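Local structure of proto-oncogene tyrosine-protein kinase receptor Ret (Danio rerio, 7AMK) at residues D230-P234 with D341-P345; V236-E242 with G257-Y262; T282-Q286 with L335-V339. The protein acts as a receptor tyrosine kinase of the cell surface that probably recognises GDNF-family ligands together with GFR alpha co-receptors through its extracellular cadherin-like domains. The protein carries 4 engineered substitutions. All blocks are in the same frame, centred on the assembly; numbering follows the deposited sequence.

Contact 1 (D230-P234 with D341-P345); sequences DDNSP and DTTFP. With CA (calcium ion), chain N; CA (calcium ion), chain M; CA (calcium ion), chain L.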
ATOM      1  N   ASP A 230       7.544 -29.412  15.545  1.00 26.51           N
ATOM      2  CA  ASP A 230       7.021 -28.187  16.145  1.00 22.96           C
ATOM      3  C   ASP A 230       7.348 -28.255  17.632  1.00 21.56           C
ATOM      4  O   ASP A 230       6.615 -28.835  18.430  1.00 22.95           O
ATOM      5  CB  ASP A 230       5.522 -28.049  15.865  1.00 21.04           C
ATOM      6  CG  ASP A 230       4.898 -26.768  16.461  1.00 21.05           C
ATOM      7  OD1 ASP A 230       5.603 -25.903  17.017  1.00 20.66           O
ATOM      8  OD2 ASP A 230       3.663 -26.648  16.363  1.00 21.68           O
ATOM      9  N   ASP A 231       8.490 -27.679  18.009  1.00 21.21           N
ATOM     10  CA  ASP A 231       8.936 -27.743  19.398  1.00 25.21           C
ATOM     11  C   ASP A 231       9.342 -26.366  19.914  1.00 23.01           C
ATOM     12  O   ASP A 231      10.101 -26.271  20.884  1.00 23.58           O
ATOM     13  CB  ASP A 231      10.079 -28.767  19.569  1.00 25.74           C
ATOM     14  CG  ASP A 231      11.381 -28.354  18.830  1.00 21.78           C
ATOM     15  OD1 ASP A 231      11.406 -27.323  18.127  1.00 21.97           O
ATOM     16  OD2 ASP A 231      12.392 -29.072  18.976  1.00 22.18           O
ATOM     17  N   ASN A 232       8.859 -25.303  19.275  1.00 21.53           N
ATOM     18  CA  ASN A 232       9.106 -23.942  19.720  1.00 21.71           C
ATOM     19  C   ASN A 232       7.803 -23.163  19.667  1.00 21.66           C
ATOM     20  O   ASN A 232       7.090 -23.216  18.664  1.00 20.74           O
ATOM     21  CB  ASN A 232      10.174 -23.256  18.865  1.00 20.74           C
ATOM     22  CG  ASN A 232      11.555 -23.863  19.064  1.00 24.45           C
ATOM     23  OD1 ASN A 232      12.309 -23.436  19.939  1.00 22.98           O
ATOM     24  ND2 ASN A 232      11.886 -24.867  18.253  1.00 21.68           N
ATOM     25  N   SER A 233       7.484 -22.462  20.765  1.00 22.92           N
ATOM     26  CA  SER A 233       6.263 -21.683  20.754  1.00 24.28           C
ATOM     27  C   SER A 233       6.487 -20.322  20.109  1.00 28.05           C
ATOM     28  O   SER A 233       7.600 -19.788  20.129  1.00 22.45           O
ATOM     29  CB  SER A 233       5.741 -21.486  22.167  1.00 27.48           C
ATOM     30  OG  SER A 233       6.755 -20.964  22.994  1.00 30.66           O
ATOM     31  N   PRO A 234       5.435 -19.763  19.520  1.00 23.91           N
ATOM     32  CA  PRO A 234       5.532 -18.423  18.946  1.00 21.01           C
ATOM     33  C   PRO A 234       5.708 -17.371  20.025  1.00 22.29           C
ATOM     34  O   PRO A 234       5.351 -17.566  21.183  1.00 26.34           O
ATOM     35  CB  PRO A 234       4.202 -18.265  18.222  1.00 20.58           C
ATOM     36  CG  PRO A 234       3.274 -19.171  18.967  1.00 22.63           C
ATOM     37  CD  PRO A 234       4.103 -20.353  19.329  1.00 21.81           C
ATOM     38  N   ASP A 341      -0.396 -21.828  18.353  1.00 23.91           N
ATOM     39  CA  ASP A 341       0.417 -22.855  17.699  1.00 23.10           C
ATOM     40  C   ASP A 341      -0.187 -24.214  18.026  1.00 24.64           C
ATOM     41  O   ASP A 341       0.070 -24.782  19.089  1.00 25.81           O
ATOM     42  CB  ASP A 341       1.864 -22.774  18.170  1.00 22.43           C
ATOM     43  CG  ASP A 341       2.796 -23.761  17.428  1.00 25.18           C
ATOM     44  OD1 ASP A 341       2.311 -24.699  16.731  1.00 21.80           O
ATOM     45  OD2 ASP A 341       4.031 -23.565  17.556  1.00 20.92           O
ATOM     46  N   THR A 342      -0.956 -24.765  17.087  1.00 24.92           N
ATOM     47  CA  THR A 342      -1.859 -25.869  17.411  1.00 33.90           C
ATOM     48  C   THR A 342      -1.108 -27.138  17.793  1.00 27.47           C
ATOM     49  O   THR A 342      -1.504 -27.837  18.730  1.00 33.77           O
ATOM     50  CB  THR A 342      -2.778 -26.141  16.223  1.00 27.37           C
ATOM     51  OG1 THR A 342      -1.966 -26.341  15.052  1.00 40.27           O
ATOM     52  CG2 THR A 342      -3.726 -24.945  16.007  1.00 33.45           C
ATOM     53  N   THR A 343      -0.051 -27.468  17.067  1.00 26.39           N
ATOM     54  CA  THR A 343       0.709 -28.690  17.297  1.00 28.09           C
ATOM     55  C   THR A 343       1.862 -28.493  18.278  1.00 29.98           C
ATOM     56  O   THR A 343       2.708 -29.386  18.396  1.00 29.79           O
ATOM     57  CB  THR A 343       1.257 -29.244  15.970  1.00 25.34           C
ATOM     58  OG1 THR A 343       1.969 -28.217  15.283  1.00 23.41           O
ATOM     59  CG2 THR A 343       0.133 -29.715  15.072  1.00 30.36           C
ATOM     60  N   PHE A 344       1.944 -27.351  18.963  1.00 30.38           N
ATOM     61  CA  PHE A 344       2.967 -27.217  19.992  1.00 29.72           C
ATOM     62  C   PHE A 344       2.505 -27.931  21.264  1.00 33.94           C
ATOM     63  O   PHE A 344       1.443 -27.594  21.800  1.00 29.90           O
ATOM     64  CB  PHE A 344       3.276 -25.758  20.284  1.00 25.17           C
ATOM     65  CG  PHE A 344       4.304 -25.579  21.368  1.00 25.87           C
ATOM     66  CD1 PHE A 344       5.662 -25.724  21.092  1.00 24.82           C
ATOM     67  CD2 PHE A 344       3.915 -25.301  22.672  1.00 27.85           C
ATOM     68  CE1 PHE A 344       6.610 -25.574  22.101  1.00 29.12           C
ATOM     69  CE2 PHE A 344       4.856 -25.139  23.671  1.00 28.87           C
ATOM     70  CZ  PHE A 344       6.203 -25.284  23.394  1.00 27.84           C
ATOM     71  N   PRO A 345       3.252 -28.917  21.768  1.00 41.99           N
ATOM     72  CA  PRO A 345       2.727 -29.730  22.873  1.00 41.28           C
ATOM     73  C   PRO A 345       2.588 -28.903  24.141  1.00 40.68           C
ATOM     74  O   PRO A 345       3.469 -28.120  24.503  1.00 42.39           O
ATOM     75  CB  PRO A 345       3.770 -30.850  23.026  1.00 47.23           C
ATOM     76  CG  PRO A 345       5.029 -30.278  22.484  1.00 46.20           C
ATOM     77  CD  PRO A 345       4.593 -29.365  21.344  1.00 40.09           C
TER
HETATM   78 CA    CA N 603       6.360 -23.744  16.589  1.00 13.21          CA
HETATM   79 CA    CA M 602      11.777 -27.570  15.710  1.00 17.96          CA
HETATM   80 CA    CA L 601      14.484 -28.424  18.405  1.00 22.02          CA
HETATM   81  O   HOH W   1      14.435 -26.751  20.038  1.00 32.25           O
HETATM   82  O   HOH W   2      15.082 -30.159  19.837  1.00 21.76           O
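D230 and D341 meet at a calcium ion (chain N), with F344 packed beside them. D230 reaches across with its carboxylate split between two jobs: OD1 binds the calcium at 2.3 Å, while OD2 accepts a 2.5 Å hydrogen bond from T343 OG1. D341 supplies OD2 to the same ion at 2.5 Å, and the backbone O of N232 adds a third ligand at 2.3 Å; D263, D265 and N277 complete the site. A type I turn from D341 to F344 carries F344 back against the other loop. There S233 CB makes a CH-pi contact over the ring face, 4.0 Å from the F344 centroid. Next door, D231 points away and bridges the other two calcium ions, OD1 to chain M and OD2 to chain L, with N143 as a further polar partner. Such acidic clusters are the hallmark of calcium-bound cadherin junctions: the calcium offsets the charge of the D230 and D341 oxygens that bind it, so closure of these loops probably depends on bound calcium.

Contact 2 (V236-E242 with G257-Y262); sequences VQGTDTE and GTLFVY. Engineered in segment 236-242: Q237 (natural residue Asn).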
ATOM      1  N   VAL A 236       6.398 -12.771  20.559  1.00 24.51           N
ATOM      2  CA  VAL A 236       6.526 -11.429  20.016  1.00 29.06           C
ATOM      3  C   VAL A 236       7.857 -10.863  20.462  1.00 33.44           C
ATOM      4  O   VAL A 236       8.420 -11.258  21.492  1.00 31.27           O
ATOM      5  CB  VAL A 236       5.366 -10.512  20.446  1.00 31.10           C
ATOM      6  CG1 VAL A 236       4.100 -10.948  19.754  1.00 27.63           C
ATOM      7  CG2 VAL A 236       5.194 -10.589  21.946  1.00 30.82           C
ATOM      8  N   GLN A 237       8.378  -9.953  19.660  1.00 33.93           N
ATOM      9  CA  GLN A 237       9.598  -9.237  19.975  1.00 35.00           C
ATOM     10  C   GLN A 237       9.182  -7.816  20.321  1.00 48.40           C
ATOM     11  O   GLN A 237       8.669  -7.084  19.466  1.00 49.71           O
ATOM     12  CB  GLN A 237      10.578  -9.289  18.812  1.00 39.01           C
ATOM     13  CG  GLN A 237      11.970  -8.822  19.172  1.00 49.64           C
ATOM     14  CD  GLN A 237      13.038  -9.514  18.352  1.00 58.77           C
ATOM     15  OE1 GLN A 237      12.728 -10.352  17.501  1.00 55.79           O
ATOM     16  NE2 GLN A 237      14.305  -9.174  18.603  1.00 58.52           N
ATOM     17  N   GLY A 238       9.355  -7.452  21.573  1.00 50.19           N
ATOM     18  CA  GLY A 238       8.970  -6.125  22.030  1.00 51.34           C
ATOM     19  C   GLY A 238       7.521  -6.106  22.496  1.00 57.48           C
ATOM     20  O   GLY A 238       7.174  -6.789  23.463  1.00 62.67           O
ATOM     21  N   THR A 239       6.686  -5.332  21.809  1.00 48.27           N
ATOM     22  CA  THR A 239       5.304  -5.148  22.225  1.00 45.76           C
ATOM     23  C   THR A 239       4.407  -6.235  21.649  1.00 43.61           C
ATOM     24  O   THR A 239       4.694  -6.821  20.600  1.00 40.73           O
ATOM     25  CB  THR A 239       4.785  -3.777  21.793  1.00 35.71           C
ATOM     26  OG1 THR A 239       3.405  -3.664  22.141  1.00 44.25           O
ATOM     27  CG2 THR A 239       4.922  -3.599  20.283  1.00 39.69           C
ATOM     28  N   ASP A 240       3.315  -6.507  22.355  1.00 38.71           N
ATOM     29  CA  ASP A 240       2.245  -7.329  21.822  1.00 40.34           C
ATOM     30  C   ASP A 240       1.039  -6.496  21.427  1.00 36.76           C
ATOM     31  O   ASP A 240      -0.009  -7.056  21.094  1.00 38.12           O
ATOM     32  CB  ASP A 240       1.833  -8.410  22.827  1.00 40.25           C
ATOM     33  CG  ASP A 240       1.275  -7.835  24.132  1.00 51.18           C
ATOM     34  OD1 ASP A 240       0.380  -6.962  24.085  1.00 46.71           O
ATOM     35  OD2 ASP A 240       1.719  -8.287  25.211  1.00 52.53           O
ATOM     36  N   THR A 241       1.170  -5.176  21.443  1.00 39.50           N
ATOM     37  CA  THR A 241       0.054  -4.267  21.224  1.00 44.56           C
ATOM     38  C   THR A 241       0.403  -3.263  20.135  1.00 37.41           C
ATOM     39  O   THR A 241       1.520  -2.749  20.077  1.00 45.49           O
ATOM     40  CB  THR A 241      -0.317  -3.528  22.520  1.00 41.11           C
ATOM     41  OG1 THR A 241      -0.823  -4.476  23.469  1.00 39.79           O
ATOM     42  CG2 THR A 241      -1.371  -2.454  22.254  1.00 38.76           C
ATOM     43  N   GLU A 242      -0.557  -2.990  19.274  1.00 39.83           N
ATOM     44  CA  GLU A 242      -0.389  -2.037  18.193  1.00 45.15           C
ATOM     45  C   GLU A 242      -1.489  -0.992  18.317  1.00 45.23           C
ATOM     46  O   GLU A 242      -2.672  -1.339  18.412  1.00 34.26           O
ATOM     47  CB  GLU A 242      -0.436  -2.750  16.839  1.00 44.65           C
ATOM     48  CG  GLU A 242      -0.247  -1.837  15.639  1.00 48.65           C
ATOM     49  CD  GLU A 242       1.178  -1.345  15.503  1.00 56.54           C
ATOM     50  OE1 GLU A 242       1.964  -1.517  16.463  1.00 64.37           O
ATOM     51  OE2 GLU A 242       1.509  -0.791  14.433  1.00 60.00           O
ATOM     52  N   GLY A 257      -2.407  -1.559  10.807  1.00 42.01           N
ATOM     53  CA  GLY A 257      -1.486  -1.962  11.847  1.00 42.21           C
ATOM     54  C   GLY A 257      -0.872  -3.289  11.490  1.00 41.05           C
ATOM     55  O   GLY A 257      -1.448  -4.077  10.733  1.00 40.09           O
ATOM     56  N   THR A 258       0.315  -3.529  12.034  1.00 32.84           N
ATOM     57  CA  THR A 258       1.009  -4.771  11.740  1.00 39.41           C
ATOM     58  C   THR A 258       1.723  -5.257  12.985  1.00 38.45           C
ATOM     59  O   THR A 258       2.515  -4.516  13.576  1.00 36.53           O
ATOM     60  CB  THR A 258       2.004  -4.592  10.590  1.00 42.89           C
ATOM     61  OG1 THR A 258       1.307  -4.061   9.449  1.00 49.00           O
ATOM     62  CG2 THR A 258       2.645  -5.931  10.229  1.00 35.23           C
ATOM     63  N   LEU A 259       1.437  -6.496  13.381  1.00 32.58           N
ATOM     64  CA  LEU A 259       2.141  -7.162  14.467  1.00 36.00           C
ATOM     65  C   LEU A 259       2.854  -8.401  13.932  1.00 28.04           C
ATOM     66  O   LEU A 259       2.295  -9.169  13.136  1.00 24.98           O
ATOM     67  CB  LEU A 259       1.184  -7.535  15.607  1.00 28.98           C
ATOM     68  CG  LEU A 259       0.704  -6.410  16.530  1.00 39.90           C
ATOM     69  CD1 LEU A 259      -0.325  -6.917  17.533  1.00 33.11           C
ATOM     70  CD2 LEU A 259       1.873  -5.763  17.262  1.00 39.15           C
ATOM     71  N   PHE A 260       4.093  -8.582  14.376  1.00 25.44           N
ATOM     72  CA  PHE A 260       4.960  -9.665  13.940  1.00 29.05           C
ATOM     73  C   PHE A 260       5.068 -10.700  15.044  1.00 29.44           C
ATOM     74  O   PHE A 260       5.293 -10.349  16.207  1.00 26.46           O
ATOM     75  CB  PHE A 260       6.357  -9.144  13.580  1.00 32.37           C
ATOM     76  CG  PHE A 260       6.374  -8.276  12.355  1.00 33.62           C
ATOM     77  CD1 PHE A 260       6.411  -8.845  11.094  1.00 34.57           C
ATOM     78  CD2 PHE A 260       6.316  -6.904  12.466  1.00 27.75           C
ATOM     79  CE1 PHE A 260       6.413  -8.048   9.958  1.00 43.75           C
ATOM     80  CE2 PHE A 260       6.313  -6.102  11.341  1.00 37.97           C
ATOM     81  CZ  PHE A 260       6.365  -6.676  10.081  1.00 34.94           C
ATOM     82  N   VAL A 261       4.908 -11.970  14.678  1.00 21.88           N
ATOM     83  CA  VAL A 261       5.070 -13.090  15.593  1.00 21.66           C
ATOM     84  C   VAL A 261       6.121 -14.008  14.995  1.00 20.83           C
ATOM     85  O   VAL A 261       6.122 -14.243  13.783  1.00 26.69           O
ATOM     86  CB  VAL A 261       3.731 -13.828  15.831  1.00 21.18           C
ATOM     87  CG1 VAL A 261       3.964 -15.212  16.435  1.00 19.62           C
ATOM     88  CG2 VAL A 261       2.811 -12.956  16.701  1.00 20.60           C
ATOM     89  N   TYR A 262       7.016 -14.506  15.830  1.00 19.58           N
ATOM     90  CA  TYR A 262       8.140 -15.304  15.378  1.00 19.25           C
ATOM     91  C   TYR A 262       8.057 -16.713  15.939  1.00 19.90           C
ATOM     92  O   TYR A 262       7.569 -16.932  17.052  1.00 19.95           O
ATOM     93  CB  TYR A 262       9.480 -14.667  15.778  1.00 21.41           C
ATOM     94  CG  TYR A 262       9.593 -13.229  15.320  1.00 27.85           C
ATOM     95  CD1 TYR A 262       9.088 -12.184  16.097  1.00 30.72           C
ATOM     96  CD2 TYR A 262      10.181 -12.913  14.099  1.00 23.56           C
ATOM     97  CE1 TYR A 262       9.184 -10.860  15.665  1.00 34.18           C
ATOM     98  CE2 TYR A 262      10.274 -11.615  13.666  1.00 26.88           C
ATOM     99  CZ  TYR A 262       9.783 -10.585  14.440  1.00 31.82           C
ATOM    100  OH  TYR A 262       9.898  -9.286  13.971  1.00 35.29           O
TER
HETATM  101  O   HOH W   3       7.244  -8.786  17.542  1.00 29.17           O
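A water does what a direct backbone bond would do elsewhere: water 3 accepts from Q237 N at 2.7 Å and donates to F260 O at 2.8 Å, linking two segments that exchange no direct hydrogen bonds. They come close at V236 and V261, with CA atoms 4.9 Å apart and V236 CG1 packed 3.9 Å from V261 CG2. Beyond V236 the first segment bulges outward. G238, at phi 89° and psi -117°, has backbone angles that would jam a CB against the preceding carbonyl, and an ST turn follows, with T241 N donating to T239 OG1 at 2.8 Å. L259 points into the space beneath this detour and is the residue most buried by the contact; its CD1 lies 3.6 Å from D240 O and its CD2 3.8 Å from E242 CB. At the far end E242 CG rests 4.0 Å from G257 CA, where a side chain on the glycine would be tight. The engineered Q237 lays CB 3.8 Å from Y262 CE1, with its OE1 over one face of the ring. The detour is the step by which the first strand of this cadherin-like domain changes sheets: 235-236 edges the sheet holding 255-263 and 312-321, whereas 241-246 runs parallel to 350-359 in the other, and L353 of that strand meets both V236 and L259.

Contact 3 (T282-Q286 with L335-V339); sequences TLMTQ and LGYLV. Engineered in segment 282-286: Q286 (natural residue Asn). With NAG (2-acetamido-2-deoxy-beta-D-glucopyranose), chain E.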
ATOM      1  N   THR A 282      -7.847 -16.301  16.458  1.00 38.76           N
ATOM      2  CA  THR A 282      -9.268 -16.159  16.757  1.00 39.59           C
ATOM      3  C   THR A 282      -9.519 -14.772  17.329  1.00 38.89           C
ATOM      4  O   THR A 282      -8.900 -14.396  18.326  1.00 38.79           O
ATOM      5  CB  THR A 282      -9.733 -17.236  17.738  1.00 45.86           C
ATOM      6  OG1 THR A 282      -8.920 -17.179  18.915  1.00 46.87           O
ATOM      7  CG2 THR A 282      -9.614 -18.612  17.114  1.00 32.30           C
ATOM      8  N   LEU A 283     -10.415 -14.018  16.691  1.00 49.29           N
ATOM      9  CA  LEU A 283     -10.884 -12.749  17.246  1.00 45.90           C
ATOM     10  C   LEU A 283     -11.480 -12.942  18.638  1.00 48.54           C
ATOM     11  O   LEU A 283     -12.429 -13.713  18.822  1.00 46.72           O
ATOM     12  CB  LEU A 283     -11.931 -12.132  16.321  1.00 48.11           C
ATOM     13  CG  LEU A 283     -11.450 -11.066  15.349  1.00 47.31           C
ATOM     14  CD1 LEU A 283     -12.646 -10.422  14.665  1.00 51.54           C
ATOM     15  CD2 LEU A 283     -10.644 -10.037  16.106  1.00 43.79           C
ATOM     16  N   MET A 284     -10.938 -12.225  19.620  1.00 43.22           N
ATOM     17  CA  MET A 284     -11.400 -12.348  21.001  1.00 46.31           C
ATOM     18  C   MET A 284     -12.477 -11.302  21.319  1.00 55.50           C
ATOM     19  O   MET A 284     -12.339 -10.486  22.229  1.00 61.80           O
ATOM     20  CB  MET A 284     -10.219 -12.227  21.957  1.00 41.49           C
ATOM     21  CG  MET A 284      -9.162 -13.313  21.822  1.00 49.13           C
ATOM     22  SD  MET A 284      -9.751 -14.919  22.404  1.00 58.32           S
ATOM     23  CE  MET A 284     -10.356 -15.596  20.852  1.00 50.33           C
ATOM     24  N   THR A 285     -13.571 -11.331  20.556  1.00 45.37           N
ATOM     25  CA  THR A 285     -14.672 -10.420  20.848  1.00 61.70           C
ATOM     26  C   THR A 285     -15.980 -10.984  20.314  1.00 63.76           C
ATOM     27  O   THR A 285     -16.034 -11.506  19.197  1.00 57.90           O
ATOM     28  CB  THR A 285     -14.435  -9.025  20.246  1.00 57.02           C
ATOM     29  OG1 THR A 285     -15.414  -8.111  20.760  1.00 54.97           O
ATOM     30  CG2 THR A 285     -14.567  -9.073  18.740  1.00 50.22           C
ATOM     31  N   GLN A 286     -17.031 -10.861  21.120  1.00 76.68           N
ATOM     32  CA  GLN A 286     -18.402 -11.076  20.670  1.00 74.99           C
ATOM     33  C   GLN A 286     -19.013  -9.694  20.455  1.00 81.19           C
ATOM     34  O   GLN A 286     -19.516  -9.076  21.395  1.00 94.12           O
ATOM     35  CB  GLN A 286     -19.186 -11.902  21.684  1.00 79.02           C
ATOM     36  N   LEU A 335      -8.900  -4.698  20.971  1.00 41.60           N
ATOM     37  CA  LEU A 335      -9.275  -5.898  20.228  1.00 36.95           C
ATOM     38  C   LEU A 335      -8.218  -6.970  20.469  1.00 35.50           C
ATOM     39  O   LEU A 335      -7.062  -6.821  20.062  1.00 38.53           O
ATOM     40  CB  LEU A 335      -9.422  -5.576  18.742  1.00 40.77           C
ATOM     41  CG  LEU A 335      -9.644  -6.724  17.746  1.00 44.54           C
ATOM     42  CD1 LEU A 335     -10.993  -7.399  17.979  1.00 48.65           C
ATOM     43  CD2 LEU A 335      -9.526  -6.244  16.304  1.00 38.65           C
ATOM     44  N   GLY A 336      -8.606  -8.042  21.146  1.00 38.56           N
ATOM     45  CA  GLY A 336      -7.708  -9.148  21.378  1.00 35.42           C
ATOM     46  C   GLY A 336      -7.723 -10.126  20.219  1.00 40.67           C
ATOM     47  O   GLY A 336      -8.743 -10.301  19.543  1.00 38.36           O
ATOM     48  N   TYR A 337      -6.564 -10.755  19.979  1.00 32.95           N
ATOM     49  CA  TYR A 337      -6.431 -11.764  18.928  1.00 36.13           C
ATOM     50  C   TYR A 337      -5.513 -12.871  19.437  1.00 33.80           C
ATOM     51  O   TYR A 337      -4.307 -12.659  19.582  1.00 32.25           O
ATOM     52  CB  TYR A 337      -5.901 -11.148  17.631  1.00 28.78           C
ATOM     53  CG  TYR A 337      -6.036 -12.064  16.438  1.00 33.42           C
ATOM     54  CD1 TYR A 337      -7.257 -12.217  15.800  1.00 37.37           C
ATOM     55  CD2 TYR A 337      -4.945 -12.783  15.951  1.00 27.94           C
ATOM     56  CE1 TYR A 337      -7.393 -13.055  14.717  1.00 38.89           C
ATOM     57  CE2 TYR A 337      -5.070 -13.619  14.876  1.00 29.40           C
ATOM     58  CZ  TYR A 337      -6.303 -13.756  14.259  1.00 38.19           C
ATOM     59  OH  TYR A 337      -6.459 -14.581  13.166  1.00 43.33           O
ATOM     60  N   LEU A 338      -6.086 -14.043  19.715  1.00 38.96           N
ATOM     61  CA  LEU A 338      -5.340 -15.182  20.242  1.00 37.33           C
ATOM     62  C   LEU A 338      -4.705 -15.960  19.097  1.00 35.60           C
ATOM     63  O   LEU A 338      -5.414 -16.476  18.223  1.00 37.08           O
ATOM     64  CB  LEU A 338      -6.251 -16.102  21.047  1.00 38.43           C
ATOM     65  CG  LEU A 338      -5.523 -17.312  21.611  1.00 36.60           C
ATOM     66  CD1 LEU A 338      -4.637 -16.885  22.765  1.00 36.51           C
ATOM     67  CD2 LEU A 338      -6.524 -18.335  22.052  1.00 41.21           C
ATOM     68  N   VAL A 339      -3.375 -16.044  19.110  1.00 31.99           N
ATOM     69  CA  VAL A 339      -2.608 -16.806  18.132  1.00 26.91           C
ATOM     70  C   VAL A 339      -2.178 -18.119  18.777  1.00 30.70           C
ATOM     71  O   VAL A 339      -1.444 -18.126  19.771  1.00 26.34           O
ATOM     72  CB  VAL A 339      -1.388 -16.019  17.634  1.00 28.99           C
ATOM     73  CG1 VAL A 339      -0.483 -16.939  16.846  1.00 26.51           C
ATOM     74  CG2 VAL A 339      -1.818 -14.827  16.763  1.00 23.85           C
TER
HETATM   75  C1  NAG E   1      -5.044 -24.100  21.126  1.00 34.16           C
HETATM   76  C2  NAG E   1      -6.192 -24.071  22.142  1.00 36.79           C
HETATM   77  C3  NAG E   1      -6.356 -25.448  22.789  1.00 46.62           C
HETATM   78  C4  NAG E   1      -6.438 -26.561  21.752  1.00 46.72           C
HETATM   79  C5  NAG E   1      -5.303 -26.443  20.735  1.00 47.28           C
HETATM   80  C6  NAG E   1      -5.405 -27.416  19.576  1.00 53.01           C
HETATM   81  C7  NAG E   1      -6.704 -21.993  23.376  1.00 49.89           C
HETATM   82  C8  NAG E   1      -7.919 -21.865  22.501  1.00 48.75           C
HETATM   83  N2  NAG E   1      -5.933 -23.068  23.164  1.00 38.73           N
HETATM   84  O3  NAG E   1      -7.514 -25.454  23.619  1.00 54.45           O
HETATM   85  O4  NAG E   1      -6.244 -27.797  22.430  1.00 63.27           O
HETATM   86  O5  NAG E   1      -5.279 -25.128  20.168  1.00 46.90           O
HETATM   87  O6  NAG E   1      -6.701 -27.979  19.422  1.00 59.22           O
HETATM   88  O7  NAG E   1      -6.434 -21.162  24.239  1.00 56.31           O
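Three backbone hydrogen bonds tie these antiparallel segments together. T282 and L338 form a hydrogen-bonded pair, T282 N giving to L338 O at 3.0 Å and L338 N returning to T282 O at 3.2 Å; two residues on, M284 N donates to G336 O at 2.9 Å. Between them L283 faces Y337 as a non-hydrogen-bonded pair, CA atoms 4.9 Å apart. M284 then centres an inverse gamma turn, with a weak 3.2 Å bond from T285 N to L283 O, and the chain peels off toward the poorly ordered, engineered Q286. Packing divides between the two faces. On the one bearing L283 and Y337, L283 CD2 meets L335 CD1 at 3.3 Å and Y337 CD1 at 4.0 Å, while T285 and L335 both touch I290 of helix 288-293. On the one bearing T282 and L338, M284 SD lies 3.9 Å from L338 CB, and L338 CD2 comes within 3.6 Å of O7 of an N-acetylglucosamine. Strand 331-341 also bonds to 350-359, which makes it an inner strand, while 279-283 is an outermost strand of the four-stranded mixed sheet, as expected in the Greek-key beta sandwich of a cadherin-like domain.

In the fold
All three contacts belong to the third cadherin-like domain. Contact 1 gathers the loops at its calcium-binding end, where ionic coordination dominates; contacts 2 and 3 lie along the sandwich. Contacts 1 and 2 are partly buried, contact 3 is at the surface. Contact 3 is a strand pairing held by direct backbone bonds, whereas contact 2 joins its segments through a water and apolar packing around L259. Strand 331-341 serves contacts 1 and 3, running from its pairing with 279-283 into D341. Contact 1 touches contact 2 directly, P234 CB lying 3.5 Å from V261 CG1. Contacts 2 and 3 do not touch, but 241-246 and 279-283 are opposite edges of one sheet.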